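Local coordinates for Blr3880 protein (Bradyrhizobium japonicum, PDB 2OOD), which catalyses the zinc-dependent hydrolytic deamination of guanine, giving xanthine and ammonia in purine breakdown, at the guanine site and the interface of chains A and B. Numbering follows the deposited sequence. Chains: chain A/B, Blr3880 protein.

Contact 1: the guanine site. Residues chain A 79, 81, 95, 98-99, 206-207, 234, 237, 273, 302, 326. With GUN (guanine), chain C; ZN (zinc ion), chain D.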
loop_
_atom_site.group_PDB
_atom_site.type_symbol
_atom_site.label_atom_id
_atom_site.label_comp_id
_atom_site.label_asym_id
_atom_site.label_seq_id
_atom_site.Cartn_x
_atom_site.Cartn_y
_atom_site.Cartn_z
ATOM N N HIS A 79 14.197 -3.558 10.596
ATOM C CA HIS A 79 13.454 -4.719 11.053
ATOM C C HIS A 79 12.969 -5.670 9.963
ATOM O O HIS A 79 11.837 -5.537 9.507
ATOM C CB HIS A 79 12.250 -4.229 11.852
ATOM C CG HIS A 79 11.611 -5.277 12.705
ATOM N ND1 HIS A 79 11.752 -5.300 14.073
ATOM C CD2 HIS A 79 10.808 -6.319 12.392
ATOM C CE1 HIS A 79 11.058 -6.310 14.569
ATOM N NE2 HIS A 79 10.476 -6.944 13.569
ATOM N N HIS A 81 13.035 -9.997 8.524
ATOM C CA HIS A 81 13.210 -11.386 8.930
ATOM C C HIS A 81 13.766 -12.134 7.723
ATOM O O HIS A 81 13.020 -12.489 6.812
ATOM C CB HIS A 81 11.865 -11.996 9.340
ATOM C CG HIS A 81 11.357 -11.537 10.672
ATOM N ND1 HIS A 81 11.708 -12.150 11.853
ATOM C CD2 HIS A 81 10.488 -10.553 11.004
ATOM C CE1 HIS A 81 11.075 -11.566 12.855
ATOM N NE2 HIS A 81 10.327 -10.594 12.368
ATOM N N LEU A 95 -1.080 -11.940 14.083
ATOM C CA LEU A 95 0.244 -12.340 14.545
ATOM C C LEU A 95 0.428 -13.807 14.960
ATOM O O LEU A 95 1.042 -14.588 14.234
ATOM C CB LEU A 95 0.670 -11.438 15.707
ATOM C CG LEU A 95 2.094 -11.507 16.278
ATOM C CD1 LEU A 95 2.106 -10.875 17.668
ATOM C CD2 LEU A 95 2.563 -12.944 16.398
ATOM N N TRP A 98 -0.610 -16.928 12.759
ATOM C CA TRP A 98 0.180 -16.794 11.538
ATOM C C TRP A 98 1.607 -17.337 11.726
ATOM O O TRP A 98 2.129 -18.017 10.843
ATOM C CB TRP A 98 0.194 -15.316 11.130
ATOM C CG TRP A 98 1.237 -14.902 10.141
ATOM C CD1 TRP A 98 1.195 -15.057 8.787
ATOM C CD2 TRP A 98 2.441 -14.182 10.427
ATOM N NE1 TRP A 98 2.296 -14.464 8.210
ATOM C CE2 TRP A 98 3.073 -13.920 9.197
ATOM C CE3 TRP A 98 3.042 -13.726 11.607
ATOM C CZ2 TRP A 98 4.283 -13.223 9.115
ATOM C CZ3 TRP A 98 4.245 -13.032 11.529
ATOM C CH2 TRP A 98 4.851 -12.785 10.290
ATOM N N LEU A 99 2.232 -17.046 12.866
ATOM C CA LEU A 99 3.582 -17.547 13.132
ATOM C C LEU A 99 3.551 -19.066 13.062
ATOM O O LEU A 99 4.382 -19.692 12.409
ATOM C CB LEU A 99 4.074 -17.129 14.528
ATOM C CG LEU A 99 4.501 -15.683 14.811
ATOM C CD1 LEU A 99 4.758 -15.512 16.304
ATOM C CD2 LEU A 99 5.750 -15.338 14.020
ATOM N N ARG A 206 13.920 -13.375 20.248
ATOM C CA ARG A 206 12.813 -13.083 19.350
ATOM C C ARG A 206 11.732 -12.190 19.950
ATOM O O ARG A 206 11.483 -11.093 19.445
ATOM C CB ARG A 206 12.204 -14.376 18.834
ATOM C CG ARG A 206 11.272 -14.166 17.678
ATOM C CD ARG A 206 11.383 -15.317 16.734
ATOM N NE ARG A 206 10.510 -15.150 15.581
ATOM C CZ ARG A 206 10.573 -15.899 14.488
ATOM N NH1 ARG A 206 11.474 -16.869 14.395
ATOM N NH2 ARG A 206 9.734 -15.680 13.491
ATOM N N PHE A 207 11.081 -12.655 21.012
ATOM C CA PHE A 207 10.054 -11.856 21.669
ATOM C C PHE A 207 9.628 -12.504 22.981
ATOM O O PHE A 207 9.554 -13.731 23.088
ATOM C CB PHE A 207 8.861 -11.630 20.724
ATOM C CG PHE A 207 8.043 -12.858 20.458
ATOM C CD1 PHE A 207 8.649 -14.068 20.127
ATOM C CD2 PHE A 207 6.651 -12.797 20.512
ATOM C CE1 PHE A 207 7.879 -15.208 19.859
ATOM C CE2 PHE A 207 5.869 -13.940 20.243
ATOM C CZ PHE A 207 6.489 -15.140 19.917
ATOM N N HIS A 234 11.055 -7.813 19.671
ATOM C CA HIS A 234 9.709 -7.322 19.366
ATOM C C HIS A 234 9.022 -6.911 20.654
ATOM O O HIS A 234 9.272 -7.489 21.710
ATOM C CB HIS A 234 8.881 -8.397 18.680
ATOM C CG HIS A 234 9.469 -8.866 17.393
ATOM N ND1 HIS A 234 10.270 -9.981 17.306
ATOM C CD2 HIS A 234 9.388 -8.361 16.141
ATOM C CE1 HIS A 234 10.653 -10.148 16.053
ATOM N NE2 HIS A 234 10.130 -9.179 15.325
ATOM N N GLU A 237 3.211 -5.800 19.877
ATOM C CA GLU A 237 2.699 -5.742 18.514
ATOM C C GLU A 237 1.238 -6.142 18.319
ATOM O O GLU A 237 0.547 -5.573 17.472
ATOM C CB GLU A 237 3.581 -6.590 17.592
ATOM C CG GLU A 237 2.958 -6.897 16.229
ATOM C CD GLU A 237 3.827 -7.812 15.371
ATOM O OE1 GLU A 237 4.521 -8.689 15.937
ATOM O OE2 GLU A 237 3.809 -7.664 14.131
ATOM N N HIS A 273 7.590 -2.719 16.342
ATOM C CA HIS A 273 6.152 -2.481 16.455
ATOM C C HIS A 273 5.715 -1.831 17.767
ATOM O O HIS A 273 5.393 -2.528 18.732
ATOM C CB HIS A 273 5.387 -3.798 16.317
ATOM C CG HIS A 273 5.774 -4.608 15.125
ATOM N ND1 HIS A 273 6.557 -5.735 15.219
ATOM C CD2 HIS A 273 5.444 -4.485 13.819
ATOM C CE1 HIS A 273 6.687 -6.277 14.023
ATOM N NE2 HIS A 273 6.021 -5.540 13.156
ATOM N N LEU A 302 -1.109 -7.606 9.206
ATOM C CA LEU A 302 -1.491 -8.553 10.246
ATOM C C LEU A 302 -2.637 -8.049 11.129
ATOM O O LEU A 302 -3.095 -8.755 12.023
ATOM C CB LEU A 302 -0.276 -8.889 11.113
ATOM C CG LEU A 302 0.915 -9.546 10.408
ATOM C CD1 LEU A 302 2.036 -9.752 11.406
ATOM C CD2 LEU A 302 0.498 -10.869 9.808
ATOM N N ASP A 326 9.677 -5.241 7.845
ATOM C CA ASP A 326 9.237 -6.405 8.588
ATOM C C ASP A 326 8.771 -7.493 7.631
ATOM O O ASP A 326 7.722 -8.109 7.844
ATOM C CB ASP A 326 8.103 -6.042 9.541
ATOM C CG ASP A 326 7.831 -7.141 10.549
ATOM O OD1 ASP A 326 8.826 -7.639 11.120
ATOM O OD2 ASP A 326 6.651 -7.503 10.781
HETATM N N9 GUN C . 7.890 -11.791 16.943
HETATM C C8 GUN C . 6.999 -12.699 17.407
HETATM N N7 GUN C . 5.907 -12.677 16.698
HETATM C C5 GUN C . 6.024 -11.755 15.717
HETATM C C6 GUN C . 5.175 -11.295 14.659
HETATM O O6 GUN C . 4.049 -11.774 14.476
HETATM N N1 GUN C . 5.664 -10.295 13.821
HETATM C C2 GUN C . 6.928 -9.757 14.011
HETATM N N2 GUN C . 7.395 -8.771 13.156
HETATM N N3 GUN C . 7.715 -10.175 14.986
HETATM C C4 GUN C . 7.308 -11.155 15.857
HETATM ZN ZN ZN D . 9.439 -8.852 13.215
HETATM O O HOH W 1 8.035 -9.644 11.235
#
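A:Glu237 lays its carboxylate over one face of the pyrimidine ring of GUN. Its CG is anti to the backbone N (chi1 165°) and the chain is extended to CD. OE1 stands 2.9 Å from GUN N1, but above the ring, so the N1-H points elsewhere and no hydrogen bond forms. From the opposite side A:Trp98 brings its CZ3 edge under the C6-O6 rim. A:Leu95 and A:Leu99 pack at the O6 and N7 side. GUN C8 points into the centre of the A:Phe207 ring, with the two planes 66° apart. The pocket buries nearly all of the base. The 2-amino group, which the reaction removes, is bound to zinc through N2 at 2.0 Å. A:His79 and A:His81, the HxH pair of the amidohydrolase fold, bind ZN through NE2, as does A:His234. A:Asp326 OD1 and water 1 are longer ligands of a distorted six-coordinate site. This water may be the nucleophile. A:Asp326 OD2 accepts a hydrogen bond from GUN N2 at 2.8 Å. A:His273 turns its ring edge to N2, and A:Glu237 OE2 lies over its face. GUN N9 sits over the rim of the A:His234 ring face. A:His234 is held by its other nitrogen: ND1 donates to A:Arg206 O at 2.7 Å.

Contact 2: the interface of chains A and B. Residues chain A 85-87, 106, 109, 115, 118, 122; chain B 420-421, 423-424.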
loop_
_atom_site.group_PDB
_atom_site.type_symbol
_atom_site.label_atom_id
_atom_site.label_comp_id
_atom_site.label_asym_id
_atom_site.label_seq_id
_atom_site.Cartn_x
_atom_site.Cartn_y
_atom_site.Cartn_z
ATOM N N THR A 85 11.817 -14.326 3.716
ATOM C CA THR A 85 11.945 -13.805 2.359
ATOM C C THR A 85 10.995 -14.433 1.344
ATOM O O THR A 85 10.531 -13.766 0.424
ATOM C CB THR A 85 13.386 -14.018 1.831
ATOM O OG1 THR A 85 14.308 -13.274 2.635
ATOM C CG2 THR A 85 13.503 -13.580 0.382
ATOM N N ARG A 86 10.703 -15.714 1.517
ATOM C CA ARG A 86 9.858 -16.428 0.574
ATOM C C ARG A 86 8.386 -16.521 0.937
ATOM O O ARG A 86 7.578 -16.957 0.115
ATOM C CB ARG A 86 10.418 -17.836 0.380
ATOM C CG ARG A 86 9.856 -18.590 -0.803
ATOM C CD ARG A 86 10.551 -19.925 -0.950
ATOM N NE ARG A 86 10.199 -20.571 -2.205
ATOM C CZ ARG A 86 10.654 -21.759 -2.591
ATOM N NH1 ARG A 86 11.483 -22.437 -1.809
ATOM N NH2 ARG A 86 10.284 -22.265 -3.765
ATOM N N VAL A 87 8.027 -16.098 2.146
ATOM C CA VAL A 87 6.639 -16.194 2.590
ATOM C C VAL A 87 5.981 -14.881 3.045
ATOM O O VAL A 87 5.209 -14.876 4.003
ATOM C CB VAL A 87 6.529 -17.238 3.734
ATOM C CG1 VAL A 87 6.850 -18.624 3.200
ATOM C CG2 VAL A 87 7.496 -16.886 4.859
ATOM N N GLU A 106 8.574 -22.547 7.500
ATOM C CA GLU A 106 9.506 -22.063 6.474
ATOM C C GLU A 106 10.876 -21.744 7.054
ATOM O O GLU A 106 11.898 -22.075 6.465
ATOM C CB GLU A 106 8.938 -20.809 5.800
ATOM C CG GLU A 106 9.899 -20.045 4.891
ATOM C CD GLU A 106 10.233 -20.777 3.600
ATOM O OE1 GLU A 106 9.439 -21.651 3.178
ATOM O OE2 GLU A 106 11.287 -20.461 2.997
ATOM N N LYS A 109 13.545 -24.464 7.508
ATOM C CA LYS A 109 14.310 -24.922 6.344
ATOM C C LYS A 109 15.727 -24.352 6.332
ATOM O O LYS A 109 16.631 -24.924 5.723
ATOM C CB LYS A 109 13.630 -24.503 5.038
ATOM C CG LYS A 109 12.207 -24.967 4.856
ATOM C CD LYS A 109 11.680 -24.457 3.522
ATOM C CE LYS A 109 10.251 -24.886 3.261
ATOM N NZ LYS A 109 9.767 -24.375 1.950
ATOM N N TYR A 115 19.908 -24.169 1.525
ATOM C CA TYR A 115 18.701 -23.351 1.461
ATOM C C TYR A 115 19.001 -21.988 2.074
ATOM O O TYR A 115 18.611 -20.961 1.542
ATOM C CB TYR A 115 17.572 -24.018 2.244
ATOM C CG TYR A 115 16.197 -23.516 1.901
ATOM C CD1 TYR A 115 15.502 -24.032 0.824
ATOM C CD2 TYR A 115 15.586 -22.529 2.656
ATOM C CE1 TYR A 115 14.225 -23.583 0.505
ATOM C CE2 TYR A 115 14.306 -22.068 2.346
ATOM C CZ TYR A 115 13.629 -22.604 1.268
ATOM O OH TYR A 115 12.346 -22.179 0.960
ATOM N N GLU A 118 20.915 -19.812 -0.284
ATOM C CA GLU A 118 20.101 -19.286 -1.371
ATOM C C GLU A 118 19.166 -18.176 -0.887
ATOM O O GLU A 118 18.988 -17.168 -1.573
ATOM C CB GLU A 118 19.276 -20.392 -2.009
ATOM C CG GLU A 118 19.180 -20.231 -3.505
ATOM C CD GLU A 118 17.826 -20.638 -4.045
ATOM O OE1 GLU A 118 17.310 -21.711 -3.634
ATOM O OE2 GLU A 118 17.285 -19.879 -4.891
ATOM N N ARG A 122 18.900 -14.252 -2.148
ATOM C CA ARG A 122 17.677 -13.603 -2.612
ATOM C C ARG A 122 17.244 -12.473 -1.688
ATOM O O ARG A 122 16.688 -11.467 -2.136
ATOM C CB ARG A 122 16.563 -14.637 -2.731
ATOM C CG ARG A 122 16.793 -15.623 -3.846
ATOM C CD ARG A 122 15.921 -16.826 -3.672
ATOM N NE ARG A 122 16.032 -17.746 -4.798
ATOM C CZ ARG A 122 15.624 -17.474 -6.036
ATOM N NH1 ARG A 122 15.075 -16.299 -6.319
ATOM N NH2 ARG A 122 15.755 -18.389 -6.989
ATOM N N TRP B 420 10.041 -16.269 -6.357
ATOM C CA TRP B 420 10.538 -17.337 -5.484
ATOM C C TRP B 420 9.439 -17.659 -4.505
ATOM O O TRP B 420 9.366 -18.761 -3.963
ATOM C CB TRP B 420 11.807 -16.934 -4.735
ATOM C CG TRP B 420 12.466 -18.126 -4.122
ATOM C CD1 TRP B 420 12.629 -19.347 -4.702
ATOM C CD2 TRP B 420 13.051 -18.223 -2.818
ATOM N NE1 TRP B 420 13.274 -20.201 -3.845
ATOM C CE2 TRP B 420 13.545 -19.537 -2.680
ATOM C CE3 TRP B 420 13.208 -17.330 -1.752
ATOM C CZ2 TRP B 420 14.185 -19.978 -1.520
ATOM C CZ3 TRP B 420 13.849 -17.774 -0.597
ATOM C CH2 TRP B 420 14.327 -19.085 -0.493
ATOM N N HIS B 421 8.581 -16.670 -4.287
ATOM C CA HIS B 421 7.441 -16.805 -3.395
ATOM C C HIS B 421 6.349 -17.631 -4.073
ATOM O O HIS B 421 5.762 -18.543 -3.481
ATOM C CB HIS B 421 6.898 -15.421 -3.031
ATOM C CG HIS B 421 5.576 -15.462 -2.330
ATOM N ND1 HIS B 421 4.423 -14.941 -2.881
ATOM C CD2 HIS B 421 5.213 -16.002 -1.143
ATOM C CE1 HIS B 421 3.408 -15.162 -2.066
ATOM N NE2 HIS B 421 3.860 -15.804 -1.005
ATOM N N SER B 423 6.778 -19.683 -6.502
ATOM C CA SER B 423 7.255 -21.033 -6.813
ATOM C C SER B 423 6.981 -22.036 -5.697
ATOM O O SER B 423 7.158 -23.242 -5.880
ATOM C CB SER B 423 8.757 -21.027 -7.119
ATOM O OG SER B 423 9.531 -20.915 -5.939
ATOM N N LEU B 424 6.554 -21.540 -4.538
ATOM C CA LEU B 424 6.247 -22.413 -3.406
ATOM C C LEU B 424 5.015 -23.254 -3.694
ATOM O O LEU B 424 4.750 -24.230 -2.999
ATOM C CB LEU B 424 5.991 -21.600 -2.136
ATOM C CG LEU B 424 7.175 -21.326 -1.211
ATOM C CD1 LEU B 424 6.701 -20.490 -0.033
ATOM C CD2 LEU B 424 7.776 -22.641 -0.724
HETATM O O HOH W 2 14.535 -22.710 -4.477
#
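A:Arg86 crosses one face of the B:Trp420 indole. Its CG is anti to the backbone N (chi1 -166°) and the chain is extended to NE. CB meets CE3 and CZ3 of the indole. CG passes B:Trp420 O and CE3. CD sits over the six-membered ring, 3.5 Å from its centroid. NE lies over the five-membered ring, a cation-pi contact, and also donates to B:Trp420 O at 2.7 Å, from above the carbonyl plane. CZ is over B:Trp420 NE1, and the guanidinium is stacked 11° from the indole plane. B:Leu424 CD2 packs on the other guanidinium face, 3.5 Å from CZ. At the tip, NH2 donates to B:Ser423 OG at 2.7 Å, and NH1 donates to A:Tyr115 OH at 2.9 Å. A:Tyr115 OH in turn donates to the syn lone pair of A:Glu106 OE2. A:Glu106, itself salt-bridged by A:Lys109, thus positions the hydroxyl that receives NH1. A:Arg122 covers the opposite indole face with CD and NE, so the tryptophan is clamped between two arginines. A:Glu118 holds that second arginine by a salt bridge. The patch belongs to a two-fold interface that probably makes a dimer. At the indole edge, B:Trp420 NE1 bonds water 2 at 2.9 Å, and the water reaches A:Glu118 OE1.

Contact 3: the interface of chains A and B. Residues chain A 343, 371-373, 442; chain B 89-91, 301.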
loop_
_atom_site.group_PDB
_atom_site.type_symbol
_atom_site.label_atom_id
_atom_site.label_comp_id
_atom_site.label_asym_id
_atom_site.label_seq_id
_atom_site.Cartn_x
_atom_site.Cartn_y
_atom_site.Cartn_z
ATOM N N TYR A 343 2.644 6.874 5.974
ATOM C CA TYR A 343 1.875 8.099 5.825
ATOM C C TYR A 343 0.392 7.807 6.087
ATOM O O TYR A 343 -0.289 8.566 6.765
ATOM C CB TYR A 343 2.067 8.648 4.406
ATOM C CG TYR A 343 1.231 9.856 4.073
ATOM C CD1 TYR A 343 1.635 11.133 4.438
ATOM C CD2 TYR A 343 0.023 9.720 3.408
ATOM C CE1 TYR A 343 0.847 12.256 4.145
ATOM C CE2 TYR A 343 -0.769 10.827 3.112
ATOM C CZ TYR A 343 -0.354 12.092 3.481
ATOM O OH TYR A 343 -1.144 13.184 3.176
ATOM N N LYS A 371 1.611 13.740 10.433
ATOM C CA LYS A 371 1.685 13.984 8.998
ATOM C C LYS A 371 3.096 13.663 8.531
ATOM O O LYS A 371 4.042 14.351 8.899
ATOM C CB LYS A 371 1.370 15.443 8.695
ATOM C CG LYS A 371 -0.026 15.874 9.068
ATOM C CD LYS A 371 -0.235 17.316 8.666
ATOM C CE LYS A 371 -1.654 17.766 8.925
ATOM N NZ LYS A 371 -1.830 19.199 8.547
ATOM N N LEU A 372 3.244 12.621 7.723
ATOM C CA LEU A 372 4.568 12.238 7.256
ATOM C C LEU A 372 4.955 12.979 5.988
ATOM O O LEU A 372 4.672 12.531 4.884
ATOM C CB LEU A 372 4.632 10.728 7.016
ATOM C CG LEU A 372 6.044 10.140 7.056
ATOM C CD1 LEU A 372 6.625 10.305 8.458
ATOM C CD2 LEU A 372 6.007 8.678 6.657
ATOM N N SER A 373 5.607 14.122 6.154
ATOM C CA SER A 373 6.033 14.924 5.013
ATOM C C SER A 373 7.186 14.222 4.313
ATOM O O SER A 373 7.755 13.267 4.851
ATOM C CB SER A 373 6.493 16.306 5.482
ATOM O OG SER A 373 7.607 16.208 6.354
ATOM N N PHE A 442 7.978 13.167 -2.355
ATOM C CA PHE A 442 6.705 12.759 -1.799
ATOM C C PHE A 442 5.952 11.975 -2.868
ATOM O O PHE A 442 5.166 11.085 -2.559
ATOM C CB PHE A 442 5.860 13.959 -1.372
ATOM C CG PHE A 442 4.647 13.578 -0.565
ATOM C CD1 PHE A 442 4.782 13.124 0.751
ATOM C CD2 PHE A 442 3.376 13.605 -1.128
ATOM C CE1 PHE A 442 3.664 12.702 1.485
ATOM C CE2 PHE A 442 2.257 13.182 -0.393
ATOM C CZ PHE A 442 2.410 12.732 0.907
ATOM N N GLY B 89 -1.440 12.537 -5.285
ATOM C CA GLY B 89 -0.611 12.325 -4.115
ATOM C C GLY B 89 -0.448 13.601 -3.330
ATOM O O GLY B 89 0.625 13.861 -2.799
ATOM N N ALA B 90 -1.508 14.404 -3.267
ATOM C CA ALA B 90 -1.472 15.669 -2.540
ATOM C C ALA B 90 -1.127 15.444 -1.072
ATOM O O ALA B 90 -1.707 14.588 -0.402
ATOM C CB ALA B 90 -2.818 16.385 -2.656
ATOM N N TYR B 91 -0.194 16.239 -0.569
ATOM C CA TYR B 91 0.253 16.110 0.809
ATOM C C TYR B 91 -0.511 16.855 1.917
ATOM O O TYR B 91 -1.091 17.921 1.699
ATOM C CB TYR B 91 1.730 16.518 0.895
ATOM C CG TYR B 91 2.200 16.748 2.310
ATOM C CD1 TYR B 91 2.402 15.682 3.179
ATOM C CD2 TYR B 91 2.373 18.028 2.803
ATOM C CE1 TYR B 91 2.761 15.889 4.510
ATOM C CE2 TYR B 91 2.730 18.246 4.130
ATOM C CZ TYR B 91 2.926 17.173 4.979
ATOM O OH TYR B 91 3.313 17.393 6.291
ATOM N N PHE B 301 -5.333 7.054 2.766
ATOM C CA PHE B 301 -4.540 8.212 2.377
ATOM C C PHE B 301 -5.058 9.522 2.989
ATOM O O PHE B 301 -4.272 10.358 3.447
ATOM C CB PHE B 301 -4.517 8.339 0.847
ATOM C CG PHE B 301 -3.603 9.421 0.339
ATOM C CD1 PHE B 301 -2.243 9.179 0.167
ATOM C CD2 PHE B 301 -4.093 10.693 0.066
ATOM C CE1 PHE B 301 -1.385 10.188 -0.268
ATOM C CE2 PHE B 301 -3.236 11.713 -0.370
ATOM C CZ PHE B 301 -1.882 11.452 -0.535
HETATM O O HOH W 3 -3.672 12.893 3.104
#
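B:Tyr91 carries the tight part of this patch. Its CG is anti to the backbone N (chi1 166°), which sends the ring across A:Phe442 at about a right angle. CB sits over the A:Phe442 face, 3.9 Å from the ring centroid. The two rings meet edge to face, with planes 76° apart, and A:Phe442 CZ lies at the edge of the tyrosine ring. B:Gly89 O also lies at the in-plane edge of A:Phe442. Further out, B:Tyr91 CE1 packs on A:Ser373 CA at 3.4 Å, and OH reaches A:Ser373 CB and A:Lys371 CB. The other side is looser in its polar part, where a water bridges the chains. A:Tyr343 brings CE2 over the rim of the B:Phe301 face, 3.5 Å from CE1. Its OH bonds water 3 at 2.5 Å, and the water bonds B:Phe301 O at 2.6 Å. Direct polar bonds between the chains are absent here, so packing and this water join the two sides. The patch belongs to a two-fold, probably dimeric interface. In the fold, A:Tyr343 lies on helix 335-352, A:Phe442 on helix 434-447, and A:Ser373 just before helix 374-380. They receive the B loop that precedes helix 95-107, and B:Phe301 at the end of helix 296-301.

Between C-alpha centres, contact 1 lies about 18 Å from contact 2 and 26 Å from contact 3; contact 2 and contact 3 are about 33 Å apart. Helix 95-107 supplies residues to contact 1 and, at its far end, contact 2. The loop at 85-91 gives 85-87 of chain A to contact 2 and 89-91 of chain B to contact 3; by the two-fold, each subunit's loop serves both. Helix 296-301, ending at B:Phe301 in contact 3, is followed in each chain by Leu302, which in chain A borders contact 1. Through helix 95-107 and the loop leading into it, pairing may steady the pocket, whose named residues share one chain.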